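Long-range contacts in putative secreted protein (Streptomyces coelicolor A3, PDB 2QF9), which is of unknown function but belongs to the DUF305 family of the ferritin clan and is probably secreted, folding as a helical bundle that is paired in a dimer: residues A[11-15]-A[74-78]; A[16-21]-A[53-58]; A[30-36]-A[112-116]. All blocks are in the same frame, centred on the assembly; numbering follows the deposited sequence. Where two conformers were deposited one is given.

Contact 1. Residues A[11-15]-A[74-78]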
ATOM      1  N   GLY A  11      19.213   1.859  -7.116  1.00 12.58           N
ATOM      2  CA  GLY A  11      19.502   2.212  -5.719  1.00 12.72           C
ATOM      3  C   GLY A  11      18.388   3.042  -5.112  1.00 12.27           C
ATOM      4  O   GLY A  11      17.983   2.797  -3.974  1.00 12.28           O
ATOM      5  N   PHE A  12      17.883   4.015  -5.862  1.00 12.19           N
ATOM      6  CA  PHE A  12      16.781   4.834  -5.358  1.00 12.39           C
ATOM      7  C   PHE A  12      15.540   3.977  -5.126  1.00 12.46           C
ATOM      8  O   PHE A  12      14.903   4.092  -4.081  1.00 12.24           O
ATOM      9  CB  PHE A  12      16.471   6.025  -6.270  1.00 12.53           C
ATOM     10  CG  PHE A  12      15.295   6.848  -5.808  1.00 12.05           C
ATOM     11  CD1 PHE A  12      15.432   7.765  -4.758  1.00 10.92           C
ATOM     12  CD2 PHE A  12      14.044   6.677  -6.413  1.00 11.96           C
ATOM     13  CE1 PHE A  12      14.326   8.533  -4.345  1.00  9.95           C
ATOM     14  CE2 PHE A  12      12.930   7.421  -6.012  1.00 11.78           C
ATOM     15  CZ  PHE A  12      13.069   8.359  -4.970  1.00  9.51           C
ATOM     16  N   ALA A  13      15.218   3.104  -6.085  1.00 12.23           N
ATOM     17  CA  ALA A  13      14.080   2.184  -5.930  1.00 11.99           C
ATOM     18  C   ALA A  13      14.205   1.312  -4.678  1.00 12.22           C
ATOM     19  O   ALA A  13      13.227   1.174  -3.922  1.00 11.84           O
ATOM     20  CB  ALA A  13      13.886   1.319  -7.183  1.00 11.96           C
ATOM     21  N   ARG A  14      15.393   0.748  -4.433  1.00 12.44           N
ATOM     22  CA  ARG A  14      15.631  -0.079  -3.239  0.50 12.61           C
ATOM     23  C   ARG A  14      15.491   0.737  -1.953  1.00 12.85           C
ATOM     24  O   ARG A  14      14.742   0.365  -1.020  1.00 13.79           O
ATOM     25  CB  ARG A  14      17.029  -0.713  -3.284  0.50 12.41           C
ATOM     26  CG  ARG A  14      17.153  -1.894  -4.218  0.50 12.40           C
ATOM     27  CD  ARG A  14      18.545  -2.511  -4.157  0.50 13.54           C
ATOM     28  NE  ARG A  14      18.681  -3.557  -5.166  0.50 15.15           N
ATOM     29  CZ  ARG A  14      19.409  -3.473  -6.281  0.50 14.98           C
ATOM     30  NH1 ARG A  14      19.424  -4.496  -7.123  0.50 12.26           N
ATOM     31  NH2 ARG A  14      20.133  -2.394  -6.545  0.50 15.83           N
ATOM     32  N   ASP A  15      16.210   1.857  -1.908  1.00 12.08           N
ATOM     33  CA  ASP A  15      16.333   2.673  -0.697  1.00 11.83           C
ATOM     34  C   ASP A  15      15.025   3.374  -0.378  1.00 10.93           C
ATOM     35  O   ASP A  15      14.556   3.339   0.767  1.00 10.90           O
ATOM     36  CB  ASP A  15      17.454   3.704  -0.857  1.00 11.49           C
ATOM     37  CG  ASP A  15      18.860   3.074  -0.857  1.00 12.96           C
ATOM     38  OD1 ASP A  15      19.016   1.865  -0.596  1.00 14.97           O
ATOM     39  OD2 ASP A  15      19.813   3.835  -1.088  1.00 16.05           O
ATOM     40  N   PRO A  74      22.937   1.466   1.978  1.00 27.08           N
ATOM     41  CA  PRO A  74      22.008   2.478   1.491  1.00 26.13           C
ATOM     42  C   PRO A  74      22.738   3.770   1.142  1.00 25.40           C
ATOM     43  O   PRO A  74      23.711   4.142   1.818  1.00 24.77           O
ATOM     44  CB  PRO A  74      21.077   2.701   2.689  1.00 26.58           C
ATOM     45  CG  PRO A  74      21.066   1.392   3.385  1.00 26.55           C
ATOM     46  CD  PRO A  74      22.466   0.836   3.227  1.00 27.45           C
HETATM   47  N   MSE A  75      22.274   4.413   0.071  1.00 23.75           N
HETATM   48  CA  MSE A  75      22.744   5.732  -0.372  1.00 23.25           C
HETATM   49  C   MSE A  75      24.085   5.667  -1.106  1.00 21.71           C
HETATM   50  O   MSE A  75      24.641   6.701  -1.471  1.00 21.07           O
HETATM   51  CB  MSE A  75      22.803   6.718   0.807  1.00 23.63           C
HETATM   52  CG  MSE A  75      21.482   6.783   1.581  1.00 26.73           C
HETATM   53 SE   MSE A  75      20.105   7.516   0.412  1.00 31.82          SE
HETATM   54  CE  MSE A  75      20.604   9.384   0.692  1.00 30.90           C
ATOM     55  N   THR A  76      24.601   4.456  -1.332  1.00 20.86           N
ATOM     56  CA  THR A  76      25.856   4.311  -2.106  1.00 20.36           C
ATOM     57  C   THR A  76      25.708   4.965  -3.486  1.00 19.89           C
ATOM     58  O   THR A  76      26.631   5.622  -3.977  1.00 18.96           O
ATOM     59  CB  THR A  76      26.302   2.836  -2.216  1.00 20.39           C
ATOM     60  OG1 THR A  76      26.610   2.342  -0.905  1.00 20.88           O
ATOM     61  CG2 THR A  76      27.559   2.689  -3.095  1.00 20.37           C
ATOM     62  N   TRP A  77      24.521   4.817  -4.080  1.00 19.57           N
ATOM     63  CA  TRP A  77      24.193   5.376  -5.399  1.00 20.00           C
ATOM     64  C   TRP A  77      24.233   6.913  -5.424  1.00 21.20           C
ATOM     65  O   TRP A  77      24.313   7.522  -6.497  1.00 21.15           O
ATOM     66  CB  TRP A  77      22.821   4.846  -5.872  1.00 19.17           C
ATOM     67  CG  TRP A  77      21.685   5.308  -4.981  1.00 18.11           C
ATOM     68  CD1 TRP A  77      21.232   4.695  -3.841  1.00 17.23           C
ATOM     69  CD2 TRP A  77      20.893   6.503  -5.137  1.00 17.49           C
ATOM     70  NE1 TRP A  77      20.194   5.423  -3.290  1.00 15.48           N
ATOM     71  CE2 TRP A  77      19.968   6.537  -4.061  1.00 17.52           C
ATOM     72  CE3 TRP A  77      20.863   7.539  -6.090  1.00 17.43           C
ATOM     73  CZ2 TRP A  77      19.028   7.574  -3.905  1.00 16.26           C
ATOM     74  CZ3 TRP A  77      19.923   8.580  -5.938  1.00 16.94           C
ATOM     75  CH2 TRP A  77      19.010   8.575  -4.852  1.00 17.86           C
HETATM   76  N   MSE A  78      24.156   7.529  -4.246  1.00 22.50           N
HETATM   77  CA  MSE A  78      24.344   8.971  -4.096  1.00 25.69           C
HETATM   78  C   MSE A  78      25.764   9.368  -3.667  1.00 25.90           C
HETATM   79  O   MSE A  78      26.031  10.546  -3.428  1.00 26.74           O
HETATM   80  CB  MSE A  78      23.329   9.539  -3.104  1.00 25.31           C
HETATM   81  CG  MSE A  78      22.086  10.034  -3.779  1.00 27.93           C
HETATM   82 SE   MSE A  78      20.804  10.704  -2.477  1.00 29.63          SE
HETATM   83  CE  MSE A  78      21.396  12.542  -2.349  1.00 28.61           C
TER
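Residues 11-15 form one turn of helix 8-31, and 74-78 belong to the long connection between helices 37-63 and 98-106, with a short 3-10 turn at 76-78. G11 comes first: its CA lies 5.7 Å from the CA of W77, and an ideal CB there would come within 2.5 Å of W77 CD1, a clash, so the missing side chain lets the indole lie against the helix backbone. F12 follows, placing its CB 4.0 Å from the centroid of the six-membered ring of W77 and 20° off the ring normal, a CH-pi contact; F12 CD1 also approaches W77 CH2 at 3.7 Å. One turn after G11, D15 closes the contact with two hydrogen bonds to a single oxygen. D15 OD2 accepts from W77 NE1 at 2.7 Å (N-H...O angle 137°) and from M75 N at 2.8 Å (152°), fixing both a side chain and the backbone of the connection. This folds the long connection back over the start of helix 8-31, at one end of the bundle. The F12 side chain continues inward to M57 of helix 37-63, C134 of helix 109-137 and M150 of helix 141-167, while D15 and M75 both touch M130 of helix 109-137.

Contact 2. Residues A[16-21]-A[53-58]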
HETATM    1  N   MSE A  16      14.408   3.986  -1.385  1.00 10.92           N
HETATM    2  CA  MSE A  16      13.166   4.693  -1.121  1.00 10.64           C
HETATM    3  C   MSE A  16      12.050   3.700  -0.771  1.00 10.38           C
HETATM    4  O   MSE A  16      11.145   4.043  -0.009  1.00 10.07           O
HETATM    5  CB  MSE A  16      12.794   5.636  -2.279  1.00 10.72           C
HETATM    6  CG  MSE A  16      11.653   6.552  -1.956  1.00 10.41           C
HETATM    7 SE   MSE A  16      12.015   7.765  -0.428  1.00 18.76          SE
HETATM    8  CE  MSE A  16      12.759   9.175  -1.476  1.00 21.45           C
ATOM      9  N   SER A  17      12.104   2.466  -1.297  1.00 10.71           N
ATOM     10  CA  SER A  17      11.099   1.466  -0.895  1.00 11.48           C
ATOM     11  C   SER A  17      11.158   1.152   0.614  1.00 11.34           C
ATOM     12  O   SER A  17      10.117   1.082   1.291  1.00 11.32           O
ATOM     13  CB  SER A  17      11.220   0.191  -1.732  1.00 11.18           C
ATOM     14  OG  SER A  17      10.760   0.461  -3.044  1.00 11.96           O
ATOM     15  N   VAL A  18      12.373   0.976   1.135  1.00 11.21           N
ATOM     16  CA  VAL A  18      12.558   0.763   2.576  1.00 10.97           C
ATOM     17  C   VAL A  18      12.097   2.001   3.374  1.00  9.82           C
ATOM     18  O   VAL A  18      11.461   1.874   4.418  1.00 10.00           O
ATOM     19  CB  VAL A  18      14.023   0.388   2.901  1.00 11.10           C
ATOM     20  CG1 VAL A  18      14.237   0.295   4.412  1.00 12.91           C
ATOM     21  CG2 VAL A  18      14.404  -0.944   2.235  1.00 13.10           C
ATOM     22  N   HIS A  19      12.412   3.195   2.867  1.00  9.32           N
ATOM     23  CA  HIS A  19      12.029   4.443   3.539  1.00  9.54           C
ATOM     24  C   HIS A  19      10.494   4.553   3.620  1.00  9.37           C
ATOM     25  O   HIS A  19       9.919   4.805   4.701  1.00  9.89           O
ATOM     26  CB  HIS A  19      12.608   5.616   2.761  1.00  8.97           C
ATOM     27  CG  HIS A  19      12.829   6.860   3.578  1.00  9.67           C
ATOM     28  ND1 HIS A  19      11.916   7.888   3.623  1.00 11.34           N
ATOM     29  CD2 HIS A  19      13.896   7.270   4.310  1.00 12.03           C
ATOM     30  CE1 HIS A  19      12.404   8.877   4.358  1.00 10.91           C
ATOM     31  NE2 HIS A  19      13.597   8.524   4.798  1.00 13.04           N
ATOM     32  N   HIS A  20       9.843   4.316   2.479  1.00  8.91           N
ATOM     33  CA  HIS A  20       8.380   4.333   2.374  1.00  9.49           C
ATOM     34  C   HIS A  20       7.743   3.324   3.343  1.00  9.21           C
ATOM     35  O   HIS A  20       6.760   3.638   4.041  1.00  8.53           O
ATOM     36  CB  HIS A  20       7.957   4.016   0.935  1.00  9.10           C
ATOM     37  CG  HIS A  20       7.895   5.218   0.041  1.00 10.56           C
ATOM     38  ND1 HIS A  20       8.675   6.347   0.233  1.00 11.30           N
ATOM     39  CD2 HIS A  20       7.140   5.462  -1.055  1.00 10.33           C
ATOM     40  CE1 HIS A  20       8.373   7.242  -0.692  1.00 12.50           C
ATOM     41  NE2 HIS A  20       7.459   6.726  -1.494  1.00 10.70           N
ATOM     42  N   GLN A  21       8.305   2.118   3.388  1.00  9.89           N
ATOM     43  CA  GLN A  21       7.818   1.077   4.289  1.00 10.40           C
ATOM     44  C   GLN A  21       7.686   1.586   5.737  1.00 10.42           C
ATOM     45  O   GLN A  21       6.688   1.303   6.420  1.00 10.05           O
ATOM     46  CB  GLN A  21       8.765  -0.124   4.258  1.00 11.71           C
ATOM     47  CG  GLN A  21       8.306  -1.281   5.116  1.00 16.12           C
ATOM     48  CD  GLN A  21       9.234  -2.475   4.984  1.00 22.15           C
ATOM     49  OE1 GLN A  21      10.424  -2.406   5.331  1.00 24.78           O
ATOM     50  NE2 GLN A  21       8.692  -3.588   4.475  1.00 24.93           N
ATOM     51  N   GLN A  53       3.477   3.962  -4.042  1.00  9.56           N
ATOM     52  CA  GLN A  53       4.779   4.266  -4.643  1.00 10.17           C
ATOM     53  C   GLN A  53       5.824   3.169  -4.369  1.00 10.64           C
ATOM     54  O   GLN A  53       6.647   2.846  -5.245  1.00 10.37           O
ATOM     55  CB  GLN A  53       5.283   5.620  -4.166  1.00 10.82           C
ATOM     56  CG  GLN A  53       4.396   6.774  -4.605  1.00 11.77           C
ATOM     57  CD  GLN A  53       4.853   8.112  -4.052  1.00 14.65           C
ATOM     58  OE1 GLN A  53       5.689   8.171  -3.155  1.00 15.69           O
ATOM     59  NE2 GLN A  53       4.291   9.198  -4.582  1.00 14.63           N
ATOM     60  N   ARG A  54       5.795   2.605  -3.157  1.00 10.74           N
ATOM     61  CA  ARG A  54       6.645   1.464  -2.860  1.00 10.50           C
ATOM     62  C   ARG A  54       6.379   0.300  -3.826  1.00 11.05           C
ATOM     63  O   ARG A  54       7.334  -0.276  -4.370  1.00 10.59           O
ATOM     64  CB  ARG A  54       6.490   1.031  -1.406  1.00 10.84           C
ATOM     65  CG  ARG A  54       7.346  -0.156  -1.057  1.00 10.68           C
ATOM     66  CD  ARG A  54       7.326  -0.426   0.435  1.00 12.42           C
ATOM     67  NE  ARG A  54       8.082  -1.638   0.767  1.00 12.73           N
ATOM     68  CZ  ARG A  54       7.552  -2.857   0.793  1.00 15.36           C
ATOM     69  NH1 ARG A  54       6.278  -3.054   0.448  1.00 14.64           N
ATOM     70  NH2 ARG A  54       8.306  -3.892   1.136  1.00 13.67           N
ATOM     71  N   GLY A  55       5.101  -0.042  -4.036  1.00  9.95           N
ATOM     72  CA  GLY A  55       4.736  -1.070  -5.021  1.00 10.81           C
ATOM     73  C   GLY A  55       5.246  -0.747  -6.424  1.00 10.85           C
ATOM     74  O   GLY A  55       5.737  -1.638  -7.119  1.00 10.22           O
HETATM   75  N   MSE A  56       5.130   0.514  -6.851  1.00 10.70           N
HETATM   76  CA  MSE A  56       5.643   0.920  -8.175  1.00 11.76           C
HETATM   77  C   MSE A  56       7.138   0.608  -8.298  1.00 11.41           C
HETATM   78  O   MSE A  56       7.578  -0.048  -9.249  1.00 10.73           O
HETATM   79  CB  MSE A  56       5.385   2.415  -8.450  1.00 11.59           C
HETATM   80  CG  MSE A  56       3.918   2.778  -8.626  1.00 13.06           C
HETATM   81 SE   MSE A  56       3.798   4.731  -8.633  1.00 16.04          SE
HETATM   82  CE  MSE A  56       1.962   5.036  -9.166  1.00 18.18           C
HETATM   83  N   MSE A  57       7.906   1.037  -7.302  1.00 11.08           N
HETATM   84  CA  MSE A  57       9.364   0.881  -7.340  1.00 11.25           C
HETATM   85  C   MSE A  57       9.816  -0.584  -7.241  1.00 11.30           C
HETATM   86  O   MSE A  57      10.752  -1.033  -7.956  1.00 11.60           O
HETATM   87  CB  MSE A  57       9.999   1.764  -6.258  1.00 10.84           C
HETATM   88  CG  MSE A  57       9.798   3.250  -6.584  1.00 11.10           C
HETATM   89 SE   MSE A  57      10.665   4.417  -5.274  1.00 13.99          SE
HETATM   90  CE  MSE A  57       9.584   3.902  -3.697  1.00 11.60           C
ATOM     91  N   ILE A  58       9.132  -1.337  -6.380  1.00 10.57           N
ATOM     92  CA  ILE A  58       9.380  -2.776  -6.273  1.00 10.55           C
ATOM     93  C   ILE A  58       9.015  -3.476  -7.594  1.00 10.28           C
ATOM     94  O   ILE A  58       9.746  -4.355  -8.065  1.00 10.60           O
ATOM     95  CB  ILE A  58       8.632  -3.394  -5.088  1.00 10.84           C
ATOM     96  CG1 ILE A  58       9.271  -2.883  -3.777  1.00  9.83           C
ATOM     97  CG2 ILE A  58       8.699  -4.925  -5.172  1.00 11.87           C
ATOM     98  CD1 ILE A  58       8.567  -3.309  -2.513  1.00 13.57           C
TER
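Helices 8-31 and 37-63 are antiparallel neighbours in an up-and-down four-helix bundle, consistent with the ferritin clan: the axes of 16-21 and 53-58 come within 9.1 Å, with 156° between their N-to-C directions. S17 and R54 mark the closest backbone approach, CA to CA 4.9 Å. Apolar packing fills the inner part of the interface. The selenomethionine M57 brings its CE to 3.8 Å from CG of M16, also a selenomethionine, and sets the same methyl over the H20 ring in a CH-pi contact, 4.2 Å from the centroid and 22° off the normal. S17 fits between the helices with its OG 3.6 Å from M57 CB and 3.7 Å from I58 CG1; that hydroxyl is satisfied within its own helix by A13 O. Among the polar side chains, R54 is extended and runs steeply across the flank of helix 8-31, its CD 3.3 Å from S17 O and one guanidinium face covered by Q21 CG. R54 and I58 also pack on the second subunit, against N52 and M56 of that chain respectively. A direct hydrogen bond runs from H20 NE2 to Q53 OE1, 2.8 Å long with an N-H...O angle of 152°.

Contact 3. Residues A[30-36]-A[112-116]. With EDO (1,2-ethanediol), chain D.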
ATOM      1  N   VAL A  30       0.166   5.279  14.469  1.00  9.72           N
ATOM      2  CA  VAL A  30      -0.526   6.473  14.972  1.00 10.84           C
ATOM      3  C   VAL A  30      -2.059   6.331  14.895  1.00 10.45           C
ATOM      4  O   VAL A  30      -2.768   6.810  15.768  1.00 11.40           O
ATOM      5  CB  VAL A  30      -0.034   7.794  14.327  1.00 10.63           C
ATOM      6  CG1 VAL A  30      -0.633   8.007  12.942  1.00  9.43           C
ATOM      7  CG2 VAL A  30      -0.373   8.991  15.257  1.00 10.67           C
ATOM      8  N   ARG A  31      -2.560   5.656  13.861  1.00 10.23           N
ATOM      9  CA  ARG A  31      -4.001   5.548  13.695  1.00 11.15           C
ATOM     10  C   ARG A  31      -4.631   4.721  14.815  1.00 12.07           C
ATOM     11  O   ARG A  31      -5.809   4.912  15.150  1.00 13.00           O
ATOM     12  CB  ARG A  31      -4.375   5.036  12.301  1.00 11.08           C
ATOM     13  CG  ARG A  31      -4.216   6.115  11.217  1.00 10.75           C
ATOM     14  CD  ARG A  31      -4.433   5.522   9.810  1.00 12.02           C
ATOM     15  NE  ARG A  31      -5.659   4.719   9.717  1.00 17.30           N
ATOM     16  CZ  ARG A  31      -6.873   5.206   9.471  1.00 17.27           C
ATOM     17  NH1 ARG A  31      -7.058   6.511   9.314  1.00 15.27           N
ATOM     18  NH2 ARG A  31      -7.914   4.387   9.402  1.00 18.49           N
ATOM     19  N   ASP A  32      -3.828   3.862  15.438  1.00 12.33           N
ATOM     20  CA  ASP A  32      -4.296   3.046  16.550  1.00 13.78           C
ATOM     21  C   ASP A  32      -4.140   3.740  17.920  1.00 14.40           C
ATOM     22  O   ASP A  32      -4.624   3.229  18.938  1.00 15.81           O
ATOM     23  CB  ASP A  32      -3.600   1.678  16.556  1.00 14.61           C
ATOM     24  CG  ASP A  32      -4.269   0.665  15.621  1.00 14.95           C
ATOM     25  OD1 ASP A  32      -5.231   1.004  14.905  1.00 17.64           O
ATOM     26  OD2 ASP A  32      -3.811  -0.484  15.610  1.00 17.78           O
ATOM     27  N   ARG A  33      -3.491   4.903  17.933  1.00 13.44           N
ATOM     28  CA  ARG A  33      -3.140   5.579  19.197  1.00 13.80           C
ATOM     29  C   ARG A  33      -3.951   6.848  19.471  1.00 13.74           C
ATOM     30  O   ARG A  33      -3.864   7.429  20.571  1.00 15.03           O
ATOM     31  CB  ARG A  33      -1.645   5.953  19.231  1.00 13.29           C
ATOM     32  CG  ARG A  33      -0.621   4.819  19.101  1.00 14.81           C
ATOM     33  CD  ARG A  33      -0.921   3.620  19.986  1.00 16.70           C
ATOM     34  NE  ARG A  33      -0.905   3.939  21.411  1.00 17.71           N
ATOM     35  CZ  ARG A  33      -1.154   3.066  22.384  1.00 20.03           C
ATOM     36  NH1 ARG A  33      -1.425   1.795  22.101  1.00 21.54           N
ATOM     37  NH2 ARG A  33      -1.113   3.455  23.653  1.00 19.72           N
ATOM     38  N   THR A  34      -4.693   7.297  18.472  1.00 13.37           N
ATOM     39  CA  THR A  34      -5.507   8.490  18.601  1.00 13.44           C
ATOM     40  C   THR A  34      -6.838   8.383  17.865  1.00 14.15           C
ATOM     41  O   THR A  34      -6.954   7.624  16.895  1.00 13.87           O
ATOM     42  CB  THR A  34      -4.734   9.763  18.159  1.00 12.97           C
ATOM     43  OG1 THR A  34      -5.541  10.918  18.420  1.00 13.31           O
ATOM     44  CG2 THR A  34      -4.357   9.692  16.641  1.00 12.26           C
ATOM     45  N   ASP A  35      -7.821   9.160  18.333  1.00 14.21           N
ATOM     46  CA  ASP A  35      -9.096   9.303  17.627  1.00 15.37           C
ATOM     47  C   ASP A  35      -9.126  10.541  16.738  1.00 14.74           C
ATOM     48  O   ASP A  35     -10.122  10.801  16.069  1.00 15.37           O
ATOM     49  CB  ASP A  35     -10.278   9.345  18.615  1.00 15.94           C
ATOM     50  CG  ASP A  35     -10.550   8.003  19.265  1.00 20.70           C
ATOM     51  OD1 ASP A  35     -10.368   6.954  18.607  1.00 25.62           O
ATOM     52  OD2 ASP A  35     -10.957   8.005  20.452  1.00 25.07           O
ATOM     53  N   ASP A  36      -8.034  11.305  16.719  1.00 13.73           N
ATOM     54  CA  ASP A  36      -8.030  12.590  16.026  1.00 13.37           C
ATOM     55  C   ASP A  36      -8.230  12.449  14.515  1.00 13.73           C
ATOM     56  O   ASP A  36      -7.430  11.802  13.844  1.00 13.22           O
ATOM     57  CB  ASP A  36      -6.743  13.350  16.282  1.00 12.59           C
ATOM     58  CG  ASP A  36      -6.763  14.710  15.654  1.00 11.84           C
ATOM     59  OD1 ASP A  36      -7.535  15.576  16.142  1.00 14.54           O
ATOM     60  OD2 ASP A  36      -6.043  14.917  14.652  1.00 11.86           O
ATOM     61  N   ALA A 112       0.637  11.306  21.081  1.00 12.08           N
ATOM     62  CA  ALA A 112       0.925  10.452  19.912  1.00 11.51           C
ATOM     63  C   ALA A 112       0.860  11.243  18.604  1.00 11.29           C
ATOM     64  O   ALA A 112       1.707  11.058  17.715  1.00 11.31           O
ATOM     65  CB  ALA A 112      -0.025   9.245  19.876  1.00 12.03           C
ATOM     66  N   GLU A 113      -0.140  12.115  18.477  1.00 10.33           N
ATOM     67  CA  GLU A 113      -0.261  12.962  17.282  1.00  9.76           C
ATOM     68  C   GLU A 113       1.001  13.811  17.091  1.00 10.48           C
ATOM     69  O   GLU A 113       1.604  13.836  16.006  1.00  9.85           O
ATOM     70  CB  GLU A 113      -1.482  13.887  17.404  1.00 10.80           C
ATOM     71  CG  GLU A 113      -2.813  13.149  17.402  1.00 10.59           C
ATOM     72  CD  GLU A 113      -3.916  13.964  18.068  1.00 11.94           C
ATOM     73  OE1 GLU A 113      -3.953  15.180  17.826  1.00 13.72           O
ATOM     74  OE2 GLU A 113      -4.718  13.379  18.819  1.00 11.76           O
ATOM     75  N   VAL A 114       1.411  14.491  18.162  1.00 10.21           N
ATOM     76  CA  VAL A 114       2.583  15.372  18.093  1.00 10.06           C
ATOM     77  C   VAL A 114       3.825  14.571  17.720  1.00  9.77           C
ATOM     78  O   VAL A 114       4.603  14.968  16.844  1.00  9.32           O
ATOM     79  CB  VAL A 114       2.761  16.108  19.444  1.00 10.22           C
ATOM     80  CG1 VAL A 114       4.155  16.745  19.567  1.00 11.20           C
ATOM     81  CG2 VAL A 114       1.642  17.175  19.587  1.00 10.38           C
ATOM     82  N   TYR A 115       4.005  13.442  18.379  1.00 10.38           N
ATOM     83  CA  TYR A 115       5.223  12.644  18.171  1.00 10.35           C
ATOM     84  C   TYR A 115       5.278  12.108  16.741  1.00 10.15           C
ATOM     85  O   TYR A 115       6.326  12.148  16.108  1.00  9.95           O
ATOM     86  CB  TYR A 115       5.320  11.514  19.187  1.00 11.42           C
ATOM     87  CG  TYR A 115       6.739  10.978  19.307  1.00 11.94           C
ATOM     88  CD1 TYR A 115       7.763  11.797  19.801  1.00 15.63           C
ATOM     89  CD2 TYR A 115       7.054   9.679  18.939  1.00 12.74           C
ATOM     90  CE1 TYR A 115       9.070  11.322  19.915  1.00 17.21           C
ATOM     91  CE2 TYR A 115       8.350   9.196  19.042  1.00 13.84           C
ATOM     92  CZ  TYR A 115       9.356  10.019  19.535  1.00 16.66           C
ATOM     93  OH  TYR A 115      10.659   9.569  19.645  1.00 17.39           O
ATOM     94  N   TYR A 116       4.129  11.666  16.231  1.00  9.78           N
ATOM     95  CA  TYR A 116       3.992  11.222  14.837  1.00  9.44           C
ATOM     96  C   TYR A 116       4.340  12.354  13.867  1.00  9.67           C
ATOM     97  O   TYR A 116       5.106  12.165  12.918  1.00 10.09           O
ATOM     98  CB  TYR A 116       2.552  10.752  14.600  1.00  9.59           C
ATOM     99  CG  TYR A 116       2.233  10.464  13.161  1.00  8.28           C
ATOM    100  CD1 TYR A 116       2.681   9.280  12.542  1.00 10.12           C
ATOM    101  CD2 TYR A 116       1.500  11.390  12.389  1.00  9.68           C
ATOM    102  CE1 TYR A 116       2.384   9.012  11.208  1.00 10.25           C
ATOM    103  CE2 TYR A 116       1.204  11.138  11.055  1.00  8.54           C
ATOM    104  CZ  TYR A 116       1.651   9.954  10.461  1.00  9.67           C
ATOM    105  OH  TYR A 116       1.348   9.691   9.157  1.00  9.93           O
TER
HETATM  106  C1  EDO D   2     -10.936  16.309  15.471  1.00 17.56           C
HETATM  107  O1  EDO D   2     -11.138  14.877  15.360  1.00 17.20           O
HETATM  108  C2  EDO D   2     -10.295  16.927  14.225  1.00 17.12           C
HETATM  109  O2  EDO D   2      -9.056  16.260  13.925  1.00 14.67           O
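V30, E113 and A112 bury the most surface where the end of helix 8-31 and the turn leading into helix 37-63 meet helix 109-137. V30, with 78 Å² covered, supplies the apolar half. Its CG1 sits 3.6 Å from the centroid of the Y116 ring and 12° off the normal, a well-centred CH-pi contact, while its CG2 reaches Y116 CB at 3.5 Å and A112 O at 3.8 Å. The phenol hydroxyl of Y116 is hydrogen-bonded to S27 OG of helix 8-31. E113, with 72 Å² covered, serves the polar half: T34 OG1 donates to E113 OE2 over 2.6 Å and also accepts from D36 N at 3.0 Å (N-H...O angle 163°), the hydrogen bond of an ST turn. A112, with 48 Å² covered, packs its CB 3.7 Å from R33 CB; the R33 guanidinium turns away to L107 O and D108. D36 is the N-cap of helix 37-63, its OD2 accepting from V39 N, and its OD1 takes a 2.8 Å hydrogen bond from O2 of an ethanediol, probably a crystallisation additive. D36 OD2 also lies 3.8 Å from E113 OE1, a carboxylate pair that would repel without a counter-charge. R168 forms salt bridges with both carboxylates, so the chemistry implies a shared counter-ion: a basic residue near the C-terminus offsets the charge gathered where the inter-helix turn meets helix 109-137.

How the contacts relate
All three contacts use helix 8-31, from its first turns to its C-terminal end. Contacts 1 and 2 adjoin, with centres 12 Å apart and F12 CE2 3.8 Å from M57 SE; contact 3 lies across the chain's centre from contact 1, centres 30 Å apart. Contact 2, the most central at 9 Å from the chain centre, joins helix to helix through R54 and S17, with selenomethionine and histidine packing and a hydrogen bond beside them. Contact 1, partly buried, holds a connection through an indole laid on the helix backbone and two hydrogen bonds to one aspartate oxygen. Contact 3, also buried but 17 Å out, combines valine-tyrosine packing with a charged cluster. Contacts 2 and 3 also touch the second subunit.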